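Local coordinates for cytochrome c-550-like protein (Thermosynechococcus elongatus, PDB 4LJI), which probably carries electrons as a low-potential cytochrome c with one covalently bound heme, and can partly take over the role of cytochrome c-550 in photosystem II, at residues 62-70 against 121-132. Residues are numbered along the deposited sequence; the frame is centred on the assembly and turned at random.
Sequences VSLSLKDLK and ILRAAAVAPGWG. With HEC (heme c), chain C.
The indole of Trp131, closing a turn after helix 111-127, folds back onto that helix and gives its N-H to a loop carbonyl: Trp131 NE1 lies 2.8 Å from Leu64 O, in the ring plane but above the carbonyl plane, bent to 145° at the hydrogen. With CG anti to the backbone N (chi1 180°), the ring turns one face to Ala124 CB, 3.5 Å above the ring centre. Leu64 CB packs 4.0 Å from Trp131 CZ2, while Leu64 CD2 turns to the heme, 3.5 Å from its C3A. Ala125 CB sits 3.6 Å from Leu64 O and also meets Leu66 CB and Leu69 CD1. Beside it a water accepts from Leu66 N and donates to Ala125 O, tying the start of helix 66-70 to the end of helix 111-127. Ser65 N-caps the short helix through Asp68 N, and Gly132, lacking a side chain and at positive phi, brings its CA 4.1 Å from Ser65 CB. Ser63 OG accepts from Ser65 N in an ST turn, and Asp68 OD2 takes both Ser63 N and Ser63 OG, fixing the loop that brings Ser63 O within 2.6 Å of heme O2A. Leu64 lies near axial ligand His51; Leu69 and Ile121 also touch the heme. The axes of 66-70 and 121-127 approach to 9.8 Å, 125° apart in direction. Ala124 touches Leu12 after helix 6-10; Ala128 and Trp131 rest on Tyr7 within it.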
ATOM      1  N   VAL A  62     -16.368  -6.479  -1.374  1.00 20.20           N
ATOM      2  CA  VAL A  62     -16.303  -5.924  -0.017  1.00 22.15           C
ATOM      3  C   VAL A  62     -15.394  -4.672  -0.004  1.00 16.33           C
ATOM      4  O   VAL A  62     -14.255  -4.706   0.497  1.00 18.11           O
ATOM      5  CB  VAL A  62     -15.845  -6.999   1.036  1.00 20.79           C
ATOM      6  CG1 VAL A  62     -15.808  -6.427   2.456  1.00 17.55           C
ATOM      7  CG2 VAL A  62     -16.757  -8.226   0.969  1.00 20.50           C
ATOM      8  N   SER A  63     -15.911  -3.569  -0.555  1.00 14.40           N
ATOM      9  CA  SER A  63     -15.139  -2.341  -0.720  1.00 14.26           C
ATOM     10  C   SER A  63     -15.248  -1.433   0.509  1.00 16.13           C
ATOM     11  O   SER A  63     -15.883  -1.813   1.508  1.00 13.75           O
ATOM     12  CB  SER A  63     -15.625  -1.568  -1.951  1.00 16.30           C
ATOM     13  OG  SER A  63     -16.836  -0.903  -1.678  1.00 15.58           O
ATOM     14  N   LEU A  64     -14.649  -0.240   0.431  1.00 15.46           N
ATOM     15  CA  LEU A  64     -14.769   0.743   1.503  1.00 14.66           C
ATOM     16  C   LEU A  64     -15.881   1.742   1.228  1.00 12.21           C
ATOM     17  O   LEU A  64     -15.938   2.820   1.836  1.00 13.93           O
ATOM     18  CB  LEU A  64     -13.429   1.419   1.844  1.00 13.41           C
ATOM     19  CG  LEU A  64     -12.256   0.475   2.084  1.00 11.66           C
ATOM     20  CD1 LEU A  64     -10.992   1.275   2.477  1.00 11.90           C
ATOM     21  CD2 LEU A  64     -12.586  -0.633   3.099  1.00 11.94           C
ATOM     22  N   SER A  65     -16.790   1.392   0.306  1.00 13.66           N
ATOM     23  CA  SER A  65     -17.921   2.277   0.048  0.82 13.26           C
ATOM     24  C   SER A  65     -18.821   2.317   1.270  1.00 14.41           C
ATOM     25  O   SER A  65     -18.838   1.332   2.039  1.00 15.10           O
ATOM     26  CB  SER A  65     -18.747   1.843  -1.165  1.00 14.66           C
ATOM     27  OG  SER A  65     -19.415   0.601  -0.957  1.00 17.18           O
ATOM     28  N   LEU A  66     -19.576   3.406   1.462  1.00 17.83           N
ATOM     29  CA  LEU A  66     -20.470   3.494   2.627  1.00 18.62           C
ATOM     30  C   LEU A  66     -21.511   2.381   2.594  1.00 17.20           C
ATOM     31  O   LEU A  66     -21.856   1.813   3.622  1.00 17.40           O
ATOM     32  CB  LEU A  66     -21.155   4.857   2.729  1.00 22.59           C
ATOM     33  CG  LEU A  66     -21.869   5.065   4.063  1.00 23.42           C
ATOM     34  CD1 LEU A  66     -20.874   4.929   5.228  1.00 20.01           C
ATOM     35  CD2 LEU A  66     -22.624   6.404   4.099  1.00 24.13           C
ATOM     36  N   LYS A  67     -21.997   2.060   1.393  1.00 19.49           N
ATOM     37  CA  LYS A  67     -22.920   0.941   1.224  1.00 18.81           C
ATOM     38  C   LYS A  67     -22.347  -0.375   1.764  1.00 18.20           C
ATOM     39  O   LYS A  67     -23.012  -1.100   2.520  1.00 18.58           O
ATOM     40  CB  LYS A  67     -23.276   0.766  -0.274  1.00 20.77           C
ATOM     41  CG  LYS A  67     -23.854  -0.603  -0.580  1.00 20.56           C
ATOM     42  CD  LYS A  67     -24.241  -0.797  -2.056  1.00 21.26           C
ATOM     43  CE  LYS A  67     -24.830  -2.192  -2.224  1.00 23.25           C
ATOM     44  NZ  LYS A  67     -25.202  -2.531  -3.632  1.00 29.08           N
ATOM     45  N   ASP A  68     -21.109  -0.689   1.392  1.00 16.71           N
ATOM     46  CA  ASP A  68     -20.501  -1.958   1.767  1.00 15.33           C
ATOM     47  C   ASP A  68     -20.180  -1.963   3.273  1.00 14.47           C
ATOM     48  O   ASP A  68     -20.437  -2.939   3.969  1.00 17.67           O
ATOM     49  CB  ASP A  68     -19.261  -2.225   0.916  1.00 16.80           C
ATOM     50  CG  ASP A  68     -19.615  -2.648  -0.519  1.00 19.88           C
ATOM     51  OD1 ASP A  68     -20.824  -2.824  -0.831  1.00 21.84           O
ATOM     52  OD2 ASP A  68     -18.685  -2.853  -1.335  1.00 21.07           O
ATOM     53  N   LEU A  69     -19.680  -0.843   3.761  1.00 14.67           N
ATOM     54  CA  LEU A  69     -19.435  -0.712   5.187  1.00 15.50           C
ATOM     55  C   LEU A  69     -20.697  -0.906   6.001  1.00 14.90           C
ATOM     56  O   LEU A  69     -20.694  -1.643   6.999  1.00 17.08           O
ATOM     57  CB  LEU A  69     -18.811   0.650   5.511  1.00 13.71           C
ATOM     58  CG  LEU A  69     -17.374   0.817   4.981  1.00 14.01           C
ATOM     59  CD1 LEU A  69     -16.948   2.282   5.123  1.00 12.87           C
ATOM     60  CD2 LEU A  69     -16.399  -0.139   5.698  1.00 14.52           C
ATOM     61  N   LYS A  70     -21.791  -0.267   5.586  1.00 16.94           N
ATOM     62  CA  LYS A  70     -23.026  -0.366   6.365  1.00 15.18           C
ATOM     63  C   LYS A  70     -23.667  -1.754   6.295  1.00 19.77           C
ATOM     64  O   LYS A  70     -24.495  -2.094   7.153  1.00 19.41           O
ATOM     65  CB  LYS A  70     -24.037   0.698   5.950  1.00 17.46           C
ATOM     66  CG  LYS A  70     -23.614   2.108   6.259  1.00 20.48           C
ATOM     67  CD  LYS A  70     -24.761   3.094   6.037  1.00 27.52           C
ATOM     68  CE  LYS A  70     -25.487   3.454   7.345  1.00 34.45           C
ATOM     69  NZ  LYS A  70     -24.765   4.516   8.119  1.00 26.83           N
ATOM     70  N   ILE A 121     -11.489   7.103   6.691  1.00 13.56           N
ATOM     71  CA  ILE A 121     -12.219   6.165   5.843  1.00 14.10           C
ATOM     72  C   ILE A 121     -13.690   6.510   5.890  1.00 13.44           C
ATOM     73  O   ILE A 121     -14.371   6.513   4.858  1.00 14.72           O
ATOM     74  CB  ILE A 121     -12.029   4.704   6.311  1.00 12.83           C
ATOM     75  CG1 ILE A 121     -10.599   4.235   6.036  1.00 19.64           C
ATOM     76  CG2 ILE A 121     -13.037   3.763   5.599  1.00 21.09           C
ATOM     77  CD1 ILE A 121     -10.294   2.921   6.718  1.00 22.18           C
ATOM     78  N   LEU A 122     -14.177   6.822   7.086  1.00 14.40           N
ATOM     79  CA  LEU A 122     -15.596   7.084   7.292  1.00 17.10           C
ATOM     80  C   LEU A 122     -16.050   8.373   6.605  1.00 13.07           C
ATOM     81  O   LEU A 122     -17.127   8.420   5.973  1.00 16.60           O
ATOM     82  CB  LEU A 122     -15.904   7.075   8.790  1.00 19.62           C
ATOM     83  CG  LEU A 122     -17.334   6.903   9.248  1.00 25.03           C
ATOM     84  CD1 LEU A 122     -18.012   5.832   8.420  1.00 27.75           C
ATOM     85  CD2 LEU A 122     -17.278   6.509  10.712  1.00 21.67           C
ATOM     86  N   ARG A 123     -15.269   9.436   6.743  1.00 14.89           N
ATOM     87  CA  ARG A 123     -15.574  10.668   6.018  1.00 14.68           C
ATOM     88  C   ARG A 123     -15.444  10.549   4.510  1.00 16.78           C
ATOM     89  O   ARG A 123     -16.254  11.083   3.769  1.00 16.68           O
ATOM     90  CB  ARG A 123     -14.742  11.832   6.537  1.00 15.12           C
ATOM     91  CG  ARG A 123     -15.006  13.182   5.865  1.00 16.22           C
ATOM     92  CD  ARG A 123     -16.456  13.616   5.985  1.00 20.95           C
ATOM     93  NE  ARG A 123     -16.594  15.020   5.592  1.00 19.21           N
ATOM     94  CZ  ARG A 123     -17.711  15.722   5.711  1.00 24.10           C
ATOM     95  NH1 ARG A 123     -18.793  15.151   6.235  1.00 21.91           N
ATOM     96  NH2 ARG A 123     -17.730  16.992   5.314  1.00 27.22           N
ATOM     97  N   ALA A 124     -14.416   9.852   4.044  1.00 13.00           N
ATOM     98  CA  ALA A 124     -14.262   9.602   2.637  1.00 12.94           C
ATOM     99  C   ALA A 124     -15.440   8.850   2.043  1.00 13.10           C
ATOM    100  O   ALA A 124     -15.945   9.205   0.972  1.00 17.45           O
ATOM    101  CB  ALA A 124     -12.962   8.814   2.404  1.00 13.95           C
ATOM    102  N   ALA A 125     -15.851   7.781   2.718  1.00 12.84           N
ATOM    103  CA  ALA A 125     -17.009   6.999   2.283  1.00 14.76           C
ATOM    104  C   ALA A 125     -18.257   7.864   2.165  1.00 18.64           C
ATOM    105  O   ALA A 125     -19.072   7.687   1.236  1.00 19.16           O
ATOM    106  CB  ALA A 125     -17.262   5.836   3.282  1.00 16.48           C
ATOM    107  N   ALA A 126     -18.395   8.815   3.076  1.00 15.36           N
ATOM    108  CA  ALA A 126     -19.581   9.662   3.031  1.00 14.70           C
ATOM    109  C   ALA A 126     -19.564  10.712   1.884  1.00 21.26           C
ATOM    110  O   ALA A 126     -20.598  10.962   1.232  1.00 23.08           O
ATOM    111  CB  ALA A 126     -19.807  10.335   4.391  1.00 21.17           C
ATOM    112  N   VAL A 127     -18.426  11.358   1.666  1.00 18.69           N
ATOM    113  CA  VAL A 127     -18.405  12.557   0.816  1.00 19.59           C
ATOM    114  C   VAL A 127     -17.415  12.629  -0.333  1.00 19.19           C
ATOM    115  O   VAL A 127     -17.549  13.489  -1.202  1.00 21.41           O
ATOM    116  CB  VAL A 127     -18.192  13.847   1.643  1.00 26.06           C
ATOM    117  CG1 VAL A 127     -19.179  13.929   2.812  1.00 24.39           C
ATOM    118  CG2 VAL A 127     -16.767  13.950   2.125  1.00 22.58           C
ATOM    119  N   ALA A 128     -16.413  11.768  -0.327  1.00 21.30           N
ATOM    120  CA  ALA A 128     -15.368  11.855  -1.319  1.00 17.69           C
ATOM    121  C   ALA A 128     -15.885  11.330  -2.653  1.00 21.27           C
ATOM    122  O   ALA A 128     -16.368  10.212  -2.728  1.00 19.78           O
ATOM    123  CB  ALA A 128     -14.181  11.084  -0.843  1.00 19.75           C
ATOM    124  N   PRO A 129     -15.807  12.161  -3.708  1.00 26.45           N
ATOM    125  CA  PRO A 129     -16.226  11.759  -5.059  1.00 28.38           C
ATOM    126  C   PRO A 129     -15.550  10.478  -5.536  1.00 27.83           C
ATOM    127  O   PRO A 129     -14.324  10.377  -5.474  1.00 30.34           O
ATOM    128  CB  PRO A 129     -15.775  12.942  -5.919  1.00 28.19           C
ATOM    129  CG  PRO A 129     -15.933  14.119  -4.988  1.00 30.25           C
ATOM    130  CD  PRO A 129     -15.456  13.591  -3.644  1.00 28.96           C
ATOM    131  N   GLY A 130     -16.354   9.501  -5.952  1.00 28.23           N
ATOM    132  CA  GLY A 130     -15.857   8.270  -6.543  1.00 30.90           C
ATOM    133  C   GLY A 130     -15.404   7.195  -5.574  1.00 31.78           C
ATOM    134  O   GLY A 130     -15.177   6.046  -5.965  1.00 29.55           O
ATOM    135  N   TRP A 131     -15.269   7.563  -4.306  1.00 29.08           N
ATOM    136  CA  TRP A 131     -14.780   6.628  -3.317  1.00 20.07           C
ATOM    137  C   TRP A 131     -15.580   5.342  -3.314  1.00 24.52           C
ATOM    138  O   TRP A 131     -16.812   5.355  -3.158  1.00 29.86           O
ATOM    139  CB  TRP A 131     -14.823   7.259  -1.933  1.00 19.46           C
ATOM    140  CG  TRP A 131     -14.340   6.375  -0.827  1.00 18.92           C
ATOM    141  CD1 TRP A 131     -15.079   5.476  -0.122  1.00 20.32           C
ATOM    142  CD2 TRP A 131     -13.019   6.337  -0.259  1.00 19.25           C
ATOM    143  NE1 TRP A 131     -14.310   4.882   0.840  1.00 19.55           N
ATOM    144  CE2 TRP A 131     -13.041   5.390   0.780  1.00 18.67           C
ATOM    145  CE3 TRP A 131     -11.828   7.009  -0.533  1.00 17.20           C
ATOM    146  CZ2 TRP A 131     -11.920   5.109   1.567  1.00 21.49           C
ATOM    147  CZ3 TRP A 131     -10.705   6.717   0.237  1.00 16.38           C
ATOM    148  CH2 TRP A 131     -10.757   5.769   1.270  1.00 17.68           C
ATOM    149  N   GLY A 132     -14.882   4.236  -3.522  1.00 19.31           N
ATOM    150  CA  GLY A 132     -15.491   2.919  -3.458  1.00 21.28           C
ATOM    151  C   GLY A 132     -16.336   2.504  -4.650  1.00 33.26           C
ATOM    152  O   GLY A 132     -16.831   1.374  -4.701  1.00 36.47           O
TER
HETATM  153 FE   HEC C 301      -8.604  -4.099   4.209  1.00 13.28          FE
HETATM  154  CHA HEC C 301     -11.787  -5.428   4.067  1.00 19.35           C
HETATM  155  CHB HEC C 301      -9.755  -1.481   6.135  1.00 11.27           C
HETATM  156  CHC HEC C 301      -5.322  -2.901   4.622  1.00 13.24           C
HETATM  157  CHD HEC C 301      -7.510  -6.330   1.940  1.00 16.28           C
HETATM  158  NA  HEC C 301     -10.386  -3.519   4.911  1.00 11.28           N
HETATM  159  C1A HEC C 301     -11.563  -4.255   4.769  1.00 11.46           C
HETATM  160  C2A HEC C 301     -12.624  -3.535   5.445  1.00 14.00           C
HETATM  161  C3A HEC C 301     -12.046  -2.438   6.006  1.00 14.43           C
HETATM  162  C4A HEC C 301     -10.673  -2.431   5.729  1.00 12.67           C
HETATM  163  CMA HEC C 301     -12.749  -1.401   6.843  1.00 13.94           C
HETATM  164  CAA HEC C 301     -14.105  -3.909   5.516  1.00 12.12           C
HETATM  165  CBA HEC C 301     -14.864  -3.392   4.267  1.00 14.20           C
HETATM  166  CGA HEC C 301     -16.341  -3.701   4.267  1.00 16.34           C
HETATM  167  O1A HEC C 301     -16.910  -4.244   5.255  1.00 13.48           O
HETATM  168  O2A HEC C 301     -17.033  -3.393   3.243  1.00 16.25           O
HETATM  169  NB  HEC C 301      -7.692  -2.488   5.173  1.00 19.60           N
HETATM  170  C1B HEC C 301      -8.361  -1.595   5.926  1.00 10.49           C
HETATM  171  C2B HEC C 301      -7.442  -0.657   6.439  1.00 10.37           C
HETATM  172  C3B HEC C 301      -6.175  -1.038   6.072  1.00 10.73           C
HETATM  173  C4B HEC C 301      -6.375  -2.223   5.222  1.00 15.21           C
HETATM  174  CMB HEC C 301      -7.797   0.507   7.337  1.00 13.22           C
HETATM  175  CAB HEC C 301      -4.886  -0.370   6.375  1.00 10.11           C
HETATM  176  CBB HEC C 301      -4.569  -0.443   7.722  1.00 12.91           C
HETATM  177  NC  HEC C 301      -6.748  -4.528   3.419  1.00 10.47           N
HETATM  178  C1C HEC C 301      -5.553  -3.940   3.744  1.00 14.63           C
HETATM  179  C2C HEC C 301      -4.586  -4.466   2.878  1.00 16.13           C
HETATM  180  C3C HEC C 301      -5.182  -5.439   2.118  1.00 17.98           C
HETATM  181  C4C HEC C 301      -6.561  -5.493   2.464  1.00 18.05           C
HETATM  182  CMC HEC C 301      -3.123  -4.048   2.846  1.00 19.12           C
HETATM  183  CAC HEC C 301      -4.494  -6.215   1.039  1.00 15.87           C
HETATM  184  CBC HEC C 301      -3.453  -7.029   1.324  1.00 16.67           C
HETATM  185  ND  HEC C 301      -9.483  -5.558   3.213  1.00 18.50           N
HETATM  186  C1D HEC C 301      -8.838  -6.389   2.381  1.00 11.34           C
HETATM  187  C2D HEC C 301      -9.755  -7.427   1.910  1.00 13.48           C
HETATM  188  C3D HEC C 301     -10.951  -7.179   2.479  1.00 16.29           C
HETATM  189  C4D HEC C 301     -10.768  -5.984   3.290  1.00 13.03           C
HETATM  190  CMD HEC C 301      -9.417  -8.545   0.944  1.00 17.91           C
HETATM  191  CAD HEC C 301     -12.202  -8.000   2.320  1.00 18.63           C
HETATM  192  CBD HEC C 301     -12.306  -8.890   3.576  1.00 24.66           C
HETATM  193  CGD HEC C 301     -13.301 -10.016   3.790  1.00 26.81           C
HETATM  194  O1D HEC C 301     -14.511  -9.939   3.445  1.00 26.54           O
HETATM  195  O2D HEC C 301     -12.888 -11.052   4.368  1.00 34.53           O
HETATM  196  O   HOH W   1     -18.933   5.295  -0.534  1.00 22.36           O